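Local coordinates for CD1-2 antigen (Gallus gallus, PDB 3DBX), which probably presents lipid antigens at the cell surface, as other CD1 proteins do, and here holds a palmitic acid in its groove, at residues V117-Y129 / P138-L152. Residues are numbered along the deposited sequence; the frame is centred on the assembly and turned at random.
With PLM (palmitic acid), chain F.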
ATOM      1  N   VAL A 117      12.274  -0.659 -13.623  1.00 49.89           N
ATOM      2  CA  VAL A 117      12.267  -2.008 -13.062  1.00 48.51           C
ATOM      3  C   VAL A 117      13.275  -2.092 -11.925  1.00 48.59           C
ATOM      4  O   VAL A 117      14.483  -1.888 -12.132  1.00 51.83           O
ATOM      5  CB  VAL A 117      12.627  -3.109 -14.060  1.00 50.72           C
ATOM      6  CG1 VAL A 117      12.489  -4.474 -13.371  1.00 49.81           C
ATOM      7  CG2 VAL A 117      11.744  -3.052 -15.287  1.00 51.63           C
ATOM      8  N   ASN A 118      12.768  -2.409 -10.731  1.00 45.60           N
ATOM      9  CA  ASN A 118      13.602  -2.585  -9.543  1.00 45.96           C
ATOM     10  C   ASN A 118      13.505  -3.986  -8.939  1.00 44.53           C
ATOM     11  O   ASN A 118      12.412  -4.484  -8.713  1.00 41.54           O
ATOM     12  CB  ASN A 118      13.179  -1.568  -8.482  1.00 45.45           C
ATOM     13  CG  ASN A 118      13.432  -0.143  -8.902  1.00 47.15           C
ATOM     14  OD1 ASN A 118      14.306   0.130  -9.704  1.00 53.81           O
ATOM     15  ND2 ASN A 118      12.664   0.770  -8.364  1.00 47.10           N
ATOM     16  N   ILE A 119      14.651  -4.598  -8.646  1.00 46.60           N
ATOM     17  CA  ILE A 119      14.694  -5.884  -7.931  1.00 45.17           C
ATOM     18  C   ILE A 119      15.319  -5.722  -6.540  1.00 45.85           C
ATOM     19  O   ILE A 119      16.358  -5.100  -6.404  1.00 48.32           O
ATOM     20  CB  ILE A 119      15.463  -6.987  -8.742  1.00 47.30           C
ATOM     21  CG1 ILE A 119      14.879  -7.110 -10.163  1.00 47.99           C
ATOM     22  CG2 ILE A 119      15.376  -8.312  -8.042  1.00 44.93           C
ATOM     23  CD1 ILE A 119      15.583  -8.112 -11.092  1.00 51.34           C
ATOM     24  N   GLY A 120      14.678  -6.295  -5.520  1.00 43.50           N
ATOM     25  CA  GLY A 120      15.245  -6.376  -4.182  1.00 44.45           C
ATOM     26  C   GLY A 120      15.452  -7.804  -3.694  1.00 45.23           C
ATOM     27  O   GLY A 120      14.807  -8.753  -4.178  1.00 43.95           O
ATOM     28  N   GLU A 121      16.353  -7.955  -2.730  1.00 47.13           N
ATOM     29  CA  GLU A 121      16.525  -9.210  -2.021  1.00 48.47           C
ATOM     30  C   GLU A 121      16.633  -8.906  -0.540  1.00 48.96           C
ATOM     31  O   GLU A 121      17.300  -7.943  -0.133  1.00 49.79           O
ATOM     32  CB  GLU A 121      17.773  -9.952  -2.517  1.00 51.95           C
ATOM     33  CG  GLU A 121      18.019 -11.327  -1.879  1.00 55.76           C
ATOM     34  CD  GLU A 121      18.651 -11.236  -0.496  1.00 62.86           C
ATOM     35  OE1 GLU A 121      19.472 -10.322  -0.260  1.00 66.20           O
ATOM     36  OE2 GLU A 121      18.305 -12.061   0.375  1.00 66.08           O
ATOM     37  N   GLY A 122      15.979  -9.737   0.268  1.00 48.73           N
ATOM     38  CA  GLY A 122      15.944  -9.525   1.712  1.00 49.05           C
ATOM     39  C   GLY A 122      15.461  -8.148   2.121  1.00 47.65           C
ATOM     40  O   GLY A 122      15.868  -7.644   3.156  1.00 50.37           O
ATOM     41  N   GLY A 123      14.609  -7.527   1.312  1.00 45.48           N
ATOM     42  CA  GLY A 123      13.985  -6.254   1.687  1.00 44.05           C
ATOM     43  C   GLY A 123      14.859  -5.024   1.519  1.00 45.55           C
ATOM     44  O   GLY A 123      14.592  -3.993   2.101  1.00 45.83           O
ATOM     45  N   ARG A 124      15.926  -5.143   0.734  1.00 46.51           N
ATOM     46  CA  ARG A 124      16.782  -4.017   0.387  1.00 48.92           C
ATOM     47  C   ARG A 124      16.972  -4.068  -1.123  1.00 48.43           C
ATOM     48  O   ARG A 124      16.825  -5.133  -1.712  1.00 46.87           O
ATOM     49  CB  ARG A 124      18.163  -4.171   1.062  1.00 52.36           C
ATOM     50  CG  ARG A 124      18.115  -4.241   2.586  1.00 53.99           C
ATOM     51  CD  ARG A 124      19.499  -4.447   3.217  1.00 58.92           C
ATOM     52  NE  ARG A 124      20.143  -5.697   2.800  1.00 64.69           N
ATOM     53  CZ  ARG A 124      21.379  -5.791   2.305  1.00 69.67           C
ATOM     54  NH1 ARG A 124      22.128  -4.702   2.127  1.00 73.37           N
ATOM     55  NH2 ARG A 124      21.875  -6.982   1.982  1.00 70.38           N
ATOM     56  N   ASP A 125      17.337  -2.944  -1.742  1.00 49.92           N
ATOM     57  CA  ASP A 125      17.611  -2.915  -3.187  1.00 50.92           C
ATOM     58  C   ASP A 125      18.706  -3.902  -3.549  1.00 52.74           C
ATOM     59  O   ASP A 125      19.619  -4.145  -2.751  1.00 54.01           O
ATOM     60  CB  ASP A 125      18.029  -1.520  -3.657  1.00 53.89           C
ATOM     61  CG  ASP A 125      17.066  -0.433  -3.220  1.00 54.21           C
ATOM     62  OD1 ASP A 125      15.926  -0.760  -2.801  1.00 50.81           O
ATOM     63  OD2 ASP A 125      17.459   0.759  -3.281  1.00 57.17           O
ATOM     64  N   LEU A 126      18.599  -4.471  -4.753  1.00 52.51           N
ATOM     65  CA  LEU A 126      19.579  -5.446  -5.246  1.00 54.59           C
ATOM     66  C   LEU A 126      20.149  -5.069  -6.620  1.00 57.83           C
ATOM     67  O   LEU A 126      21.360  -4.959  -6.750  1.00 61.76           O
ATOM     68  CB  LEU A 126      19.005  -6.874  -5.256  1.00 52.46           C
ATOM     69  CG  LEU A 126      19.912  -8.000  -5.788  1.00 55.57           C
ATOM     70  CD1 LEU A 126      21.131  -8.177  -4.910  1.00 57.67           C
ATOM     71  CD2 LEU A 126      19.150  -9.319  -5.934  1.00 53.75           C
ATOM     72  N   VAL A 127      19.285  -4.897  -7.630  1.00 57.12           N
ATOM     73  CA  VAL A 127      19.682  -4.378  -8.967  1.00 60.58           C
ATOM     74  C   VAL A 127      18.587  -3.497  -9.600  1.00 59.23           C
ATOM     75  O   VAL A 127      17.394  -3.679  -9.325  1.00 55.08           O
ATOM     76  CB  VAL A 127      20.099  -5.502  -9.990  1.00 62.54           C
ATOM     77  CG1 VAL A 127      21.371  -6.206  -9.556  1.00 66.24           C
ATOM     78  CG2 VAL A 127      18.979  -6.517 -10.216  1.00 59.33           C
ATOM     79  N   THR A 128      18.979  -2.538 -10.438  1.00 62.51           N
ATOM     80  CA  THR A 128      17.975  -1.734 -11.154  1.00 62.49           C
ATOM     81  C   THR A 128      18.189  -1.714 -12.673  1.00 65.74           C
ATOM     82  O   THR A 128      19.309  -1.855 -13.137  1.00 68.90           O
ATOM     83  CB  THR A 128      17.844  -0.291 -10.581  1.00 63.35           C
ATOM     84  OG1 THR A 128      16.668   0.332 -11.121  1.00 62.92           O
ATOM     85  CG2 THR A 128      19.055   0.556 -10.908  1.00 67.92           C
ATOM     86  N   TYR A 129      17.109  -1.551 -13.436  1.00 64.57           N
ATOM     87  CA  TYR A 129      17.216  -1.512 -14.895  1.00 68.31           C
ATOM     88  C   TYR A 129      17.191  -0.093 -15.459  1.00 71.48           C
ATOM     89  O   TYR A 129      16.209   0.632 -15.323  1.00 68.54           O
ATOM     90  CB  TYR A 129      16.170  -2.412 -15.571  1.00 66.09           C
ATOM     91  CG  TYR A 129      16.206  -2.374 -17.089  1.00 70.74           C
ATOM     92  CD1 TYR A 129      17.310  -2.866 -17.795  1.00 75.23           C
ATOM     93  CD2 TYR A 129      15.144  -1.832 -17.824  1.00 71.12           C
ATOM     94  CE1 TYR A 129      17.352  -2.830 -19.189  1.00 79.74           C
ATOM     95  CE2 TYR A 129      15.184  -1.789 -19.237  1.00 74.93           C
ATOM     96  CZ  TYR A 129      16.292  -2.292 -19.902  1.00 78.95           C
ATOM     97  OH  TYR A 129      16.358  -2.262 -21.280  1.00 84.28           O
ATOM     98  N   PRO A 138      23.918  -2.494 -10.526  1.00 81.79           N
ATOM     99  CA  PRO A 138      23.965  -3.005  -9.148  1.00 79.58           C
ATOM    100  C   PRO A 138      23.629  -1.934  -8.106  1.00 78.70           C
ATOM    101  O   PRO A 138      24.090  -0.795  -8.221  1.00 81.89           O
ATOM    102  CB  PRO A 138      25.426  -3.449  -8.985  1.00 84.63           C
ATOM    103  CG  PRO A 138      25.970  -3.526 -10.356  1.00 87.90           C
ATOM    104  CD  PRO A 138      25.261  -2.483 -11.133  1.00 87.64           C
ATOM    105  N   GLN A 139      22.829  -2.312  -7.105  1.00 74.89           N
ATOM    106  CA  GLN A 139      22.391  -1.403  -6.043  1.00 74.09           C
ATOM    107  C   GLN A 139      23.146  -1.618  -4.725  1.00 75.63           C
ATOM    108  O   GLN A 139      23.189  -0.722  -3.876  1.00 76.87           O
ATOM    109  CB  GLN A 139      20.893  -1.550  -5.798  1.00 69.02           C
ATOM    110  CG  GLN A 139      19.974  -1.244  -6.998  1.00 68.76           C
ATOM    111  CD  GLN A 139      19.680   0.239  -7.172  1.00 70.26           C
ATOM    112  OE1 GLN A 139      20.593   1.071  -7.207  1.00 76.09           O
ATOM    113  NE2 GLN A 139      18.403   0.575  -7.285  1.00 64.96           N
ATOM    114  N   ARG A 140      23.711  -2.811  -4.548  1.00 75.92           N
ATOM    115  CA  ARG A 140      24.580  -3.102  -3.412  1.00 77.79           C
ATOM    116  C   ARG A 140      25.916  -3.577  -3.971  1.00 83.28           C
ATOM    117  O   ARG A 140      26.036  -3.760  -5.188  1.00 84.40           O
ATOM    118  CB  ARG A 140      23.939  -4.114  -2.445  1.00 74.13           C
ATOM    119  CG  ARG A 140      23.711  -5.505  -3.000  1.00 71.79           C
ATOM    120  CD  ARG A 140      23.053  -6.425  -1.994  1.00 68.73           C
ATOM    121  NE  ARG A 140      21.616  -6.166  -1.867  1.00 62.37           N
ATOM    122  CZ  ARG A 140      20.726  -7.056  -1.439  1.00 59.74           C
ATOM    123  NH1 ARG A 140      21.110  -8.282  -1.116  1.00 60.75           N
ATOM    124  NH2 ARG A 140      19.439  -6.727  -1.355  1.00 54.65           N
ATOM    125  N   SER A 141      26.920  -3.763  -3.112  1.00 87.09           N
ATOM    126  CA  SER A 141      28.274  -4.064  -3.605  1.00 93.12           C
ATOM    127  C   SER A 141      28.786  -5.503  -3.400  1.00 94.07           C
ATOM    128  O   SER A 141      29.997  -5.721  -3.334  1.00 99.04           O
ATOM    129  CB  SER A 141      29.295  -3.021  -3.106  1.00 98.44           C
ATOM    130  OG  SER A 141      29.459  -3.058  -1.699  1.00 98.99           O
ATOM    131  N   THR A 142      27.876  -6.479  -3.347  1.00 90.14           N
ATOM    132  CA  THR A 142      28.261  -7.900  -3.185  1.00 91.10           C
ATOM    133  C   THR A 142      28.087  -8.789  -4.450  1.00 91.03           C
ATOM    134  O   THR A 142      27.728  -8.289  -5.523  1.00 90.63           O
ATOM    135  CB  THR A 142      27.581  -8.540  -1.941  1.00 88.11           C
ATOM    136  OG1 THR A 142      28.197  -9.805  -1.654  1.00 90.88           O
ATOM    137  CG2 THR A 142      26.065  -8.715  -2.149  1.00 82.38           C
ATOM    138  N   LEU A 143      28.359 -10.094  -4.305  1.00 91.87           N
ATOM    139  CA  LEU A 143      28.354 -11.067  -5.415  1.00 92.70           C
ATOM    140  C   LEU A 143      26.984 -11.262  -6.063  1.00 88.25           C
ATOM    141  O   LEU A 143      26.881 -11.238  -7.293  1.00 89.31           O
ATOM    142  CB  LEU A 143      28.877 -12.429  -4.946  1.00 94.94           C
ATOM    143  CG  LEU A 143      28.801 -13.629  -5.901  1.00 96.43           C
ATOM    144  CD1 LEU A 143      29.989 -13.665  -6.876  1.00102.40           C
ATOM    145  CD2 LEU A 143      28.744 -14.920  -5.097  1.00 97.12           C
ATOM    146  N   LEU A 144      25.942 -11.469  -5.250  1.00 83.34           N
ATOM    147  CA  LEU A 144      24.606 -11.711  -5.790  1.00 78.75           C
ATOM    148  C   LEU A 144      24.186 -10.539  -6.668  1.00 77.85           C
ATOM    149  O   LEU A 144      23.562 -10.738  -7.716  1.00 77.13           O
ATOM    150  CB  LEU A 144      23.580 -11.963  -4.681  1.00 74.84           C
ATOM    151  CG  LEU A 144      22.097 -12.074  -5.069  1.00 70.25           C
ATOM    152  CD1 LEU A 144      21.775 -13.413  -5.715  1.00 69.62           C
ATOM    153  CD2 LEU A 144      21.214 -11.852  -3.855  1.00 66.89           C
ATOM    154  N   ALA A 145      24.546  -9.328  -6.244  1.00 78.08           N
ATOM    155  CA  ALA A 145      24.283  -8.121  -7.024  1.00 78.03           C
ATOM    156  C   ALA A 145      25.089  -8.075  -8.319  1.00 82.02           C
ATOM    157  O   ALA A 145      24.582  -7.643  -9.341  1.00 81.38           O
ATOM    158  CB  ALA A 145      24.547  -6.879  -6.196  1.00 78.14           C
ATOM    159  N   LYS A 146      26.345  -8.514  -8.259  1.00 87.16           N
ATOM    160  CA  LYS A 146      27.245  -8.505  -9.417  1.00 92.30           C
ATOM    161  C   LYS A 146      26.834  -9.558 -10.451  1.00 92.38           C
ATOM    162  O   LYS A 146      26.879  -9.301 -11.654  1.00 94.82           O
ATOM    163  CB  LYS A 146      28.699  -8.721  -8.960  1.00 97.53           C
ATOM    164  CG  LYS A 146      29.746  -8.743 -10.069  1.00103.76           C
ATOM    165  CD  LYS A 146      31.130  -9.086  -9.518  1.00108.74           C
ATOM    166  CE  LYS A 146      32.132  -9.380 -10.637  1.00115.33           C
ATOM    167  NZ  LYS A 146      33.439  -9.863 -10.113  1.00120.31           N
ATOM    168  N   VAL A 147      26.431 -10.736  -9.966  1.00 90.26           N
ATOM    169  CA  VAL A 147      26.040 -11.867 -10.807  1.00 90.59           C
ATOM    170  C   VAL A 147      24.712 -11.593 -11.537  1.00 87.27           C
ATOM    171  O   VAL A 147      24.630 -11.755 -12.758  1.00 89.79           O
ATOM    172  CB  VAL A 147      25.955 -13.183  -9.976  1.00 89.81           C
ATOM    173  CG1 VAL A 147      25.262 -14.284 -10.759  1.00 90.14           C
ATOM    174  CG2 VAL A 147      27.350 -13.643  -9.532  1.00 93.52           C
ATOM    175  N   MET A 148      23.691 -11.165 -10.795  1.00 81.69           N
ATOM    176  CA  MET A 148      22.379 -10.887 -11.367  1.00 78.30           C
ATOM    177  C   MET A 148      22.408  -9.752 -12.387  1.00 80.13           C
ATOM    178  O   MET A 148      21.680  -9.840 -13.451  1.00 80.20           O
ATOM    179  CB  MET A 148      21.374 -10.556 -10.261  1.00 72.97           C
ATOM    180  CG  MET A 148      19.971 -10.291 -10.787  1.00 69.26           C
ATOM    181  SD  MET A 148      18.751 -10.347  -9.471  1.00 64.44           S
ATOM    182  CE  MET A 148      18.880 -12.085  -9.010  1.00 66.10           C
ATOM    183  N   SER A 149      23.229  -8.681 -12.050  1.00 82.74           N
ATOM    184  CA  SER A 149      23.344  -7.506 -12.913  1.00 85.70           C
ATOM    185  C   SER A 149      24.054  -7.837 -14.233  1.00 91.30           C
ATOM    186  O   SER A 149      23.688  -7.301 -15.282  1.00 92.80           O
ATOM    187  CB  SER A 149      24.098  -6.391 -12.182  1.00 87.54           C
ATOM    188  OG  SER A 149      24.087  -5.180 -12.921  1.00 90.94           O
ATOM    189  N   ASN A 150      25.054  -8.722 -14.168  1.00 94.83           N
ATOM    190  CA  ASN A 150      25.865  -9.092 -15.341  1.00101.10           C
ATOM    191  C   ASN A 150      25.139 -10.031 -16.310  1.00101.14           C
ATOM    192  O   ASN A 150      25.228  -9.844 -17.614  1.00105.43           O
ATOM    193  CB  ASN A 150      27.199  -9.720 -14.903  1.00105.34           C
ATOM    194  CG  ASN A 150      28.215  -8.683 -14.454  1.00108.56           C
ATOM    195  OD1 ASN A 150      28.000  -7.388 -14.756  1.00109.76           O
ATOM    196  ND2 ASN A 150      29.338  -9.236 -13.708  1.00111.70           N
ATOM    197  N   THR A 151      24.447 -11.057 -15.652  1.00 97.39           N
ATOM    198  CA  THR A 151      23.634 -12.008 -16.418  1.00 96.97           C
ATOM    199  C   THR A 151      22.505 -11.288 -17.156  1.00 94.67           C
ATOM    200  O   THR A 151      22.235 -11.575 -18.322  1.00 97.25           O
ATOM    201  CB  THR A 151      23.032 -13.102 -15.489  1.00 93.42           C
ATOM    202  OG1 THR A 151      24.066 -13.654 -14.648  1.00 96.03           O
ATOM    203  CG2 THR A 151      22.406 -14.230 -16.299  1.00 94.47           C
ATOM    204  N   LEU A 152      21.851 -10.350 -16.475  1.00 90.32           N
ATOM    205  CA  LEU A 152      20.737  -9.622 -17.077  1.00 88.05           C
ATOM    206  C   LEU A 152      21.160  -8.694 -18.230  1.00 92.35           C
ATOM    207  O   LEU A 152      20.501  -8.673 -19.281  1.00 92.95           O
ATOM    208  CB  LEU A 152      19.927  -8.874 -16.011  1.00 82.48           C
ATOM    209  CG  LEU A 152      19.019  -9.737 -15.120  1.00 77.83           C
ATOM    210  CD1 LEU A 152      18.527  -8.943 -13.917  1.00 73.37           C
ATOM    211  CD2 LEU A 152      17.846 -10.319 -15.914  1.00 75.79           C
TER
HETATM  212  C1  PLM F 522      16.840 -18.655 -16.746  1.00 68.45           C
HETATM  213  O1  PLM F 522      15.929 -19.319 -16.187  1.00 69.12           O
HETATM  214  O2  PLM F 522      18.029 -18.916 -16.453  1.00 68.55           O
HETATM  215  C2  PLM F 522      16.527 -17.561 -17.752  1.00 68.29           C
HETATM  216  C3  PLM F 522      15.111 -17.015 -17.555  1.00 68.56           C
HETATM  217  C4  PLM F 522      14.836 -15.789 -18.425  1.00 68.16           C
HETATM  218  C5  PLM F 522      15.166 -14.480 -17.704  1.00 68.15           C
HETATM  219  C6  PLM F 522      14.030 -13.963 -16.817  1.00 67.41           C
HETATM  220  C7  PLM F 522      14.553 -13.254 -15.570  1.00 66.76           C
HETATM  221  C8  PLM F 522      14.409 -11.746 -15.675  1.00 65.86           C
HETATM  222  C9  PLM F 522      14.048 -11.133 -14.325  1.00 65.75           C
HETATM  223  CA  PLM F 522      13.828  -9.634 -14.501  1.00 65.12           C
HETATM  224  CB  PLM F 522      12.685  -9.105 -13.645  1.00 64.64           C
HETATM  225  CC  PLM F 522      11.365  -9.039 -14.405  1.00 63.52           C
HETATM  226  CD  PLM F 522      11.102  -7.654 -14.981  1.00 63.09           C
HETATM  227  CE  PLM F 522      10.065  -7.769 -16.078  1.00 63.06           C
HETATM  228  CF  PLM F 522       8.953  -6.740 -15.910  1.00 63.32           C
HETATM  229  CG  PLM F 522       7.624  -7.301 -16.403  1.00 62.30           C
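With CG between its backbone N and carbonyl carbon (chi1 65°) and a bend at chi3, R140 turns the edge of its guanidinium to the carbonyls of the hairpin end, while CG of L126, anti to the backbone N (chi1 178°), sends CD1 against one face of it. The hairpin of strands 113-121 and 124-130 belongs to the antiparallel platform of the MHC-I-like fold, and R140 lies on the link from edge strand 135-138 to helix 143-154. The guanidinium is sandwiched: L126 CD1 lies 3.7 Å from R140 CZ on one face, and the R124 guanidinium stacks on the other at a centre distance of 4.0 Å, planes 26° apart.

In its own plane R140 is gripped on two fronts. NE and NH2 both reach D125 O, NE more nearly in the carbonyl plane and NH2 well above it; E121 O, which also accepts R124 N across the type I' turn, takes a second bond from R140 NH2 at 2.7 Å. NH1 forms a salt bridge with E121 OE1 at 2.8 Å, and the other oxygen, OE2, pairs with R97. E121 thus probably offsets part of the positive charge here.

L126 and V127 both face I119 as a classic beta bulge, I119 O accepting from both nitrogens. Toward the helix, M148 SD meets L126 CD2 at 3.7 Å and V127 CG2 at 3.9 Å, the two carbons approaching roughly at right angles. One turn on, L152 CD1 meets I119 CD1, and both side chains line the groove, I119 CD1 near CB of the palmitic acid and L152 CD2 3.7 Å from its C8.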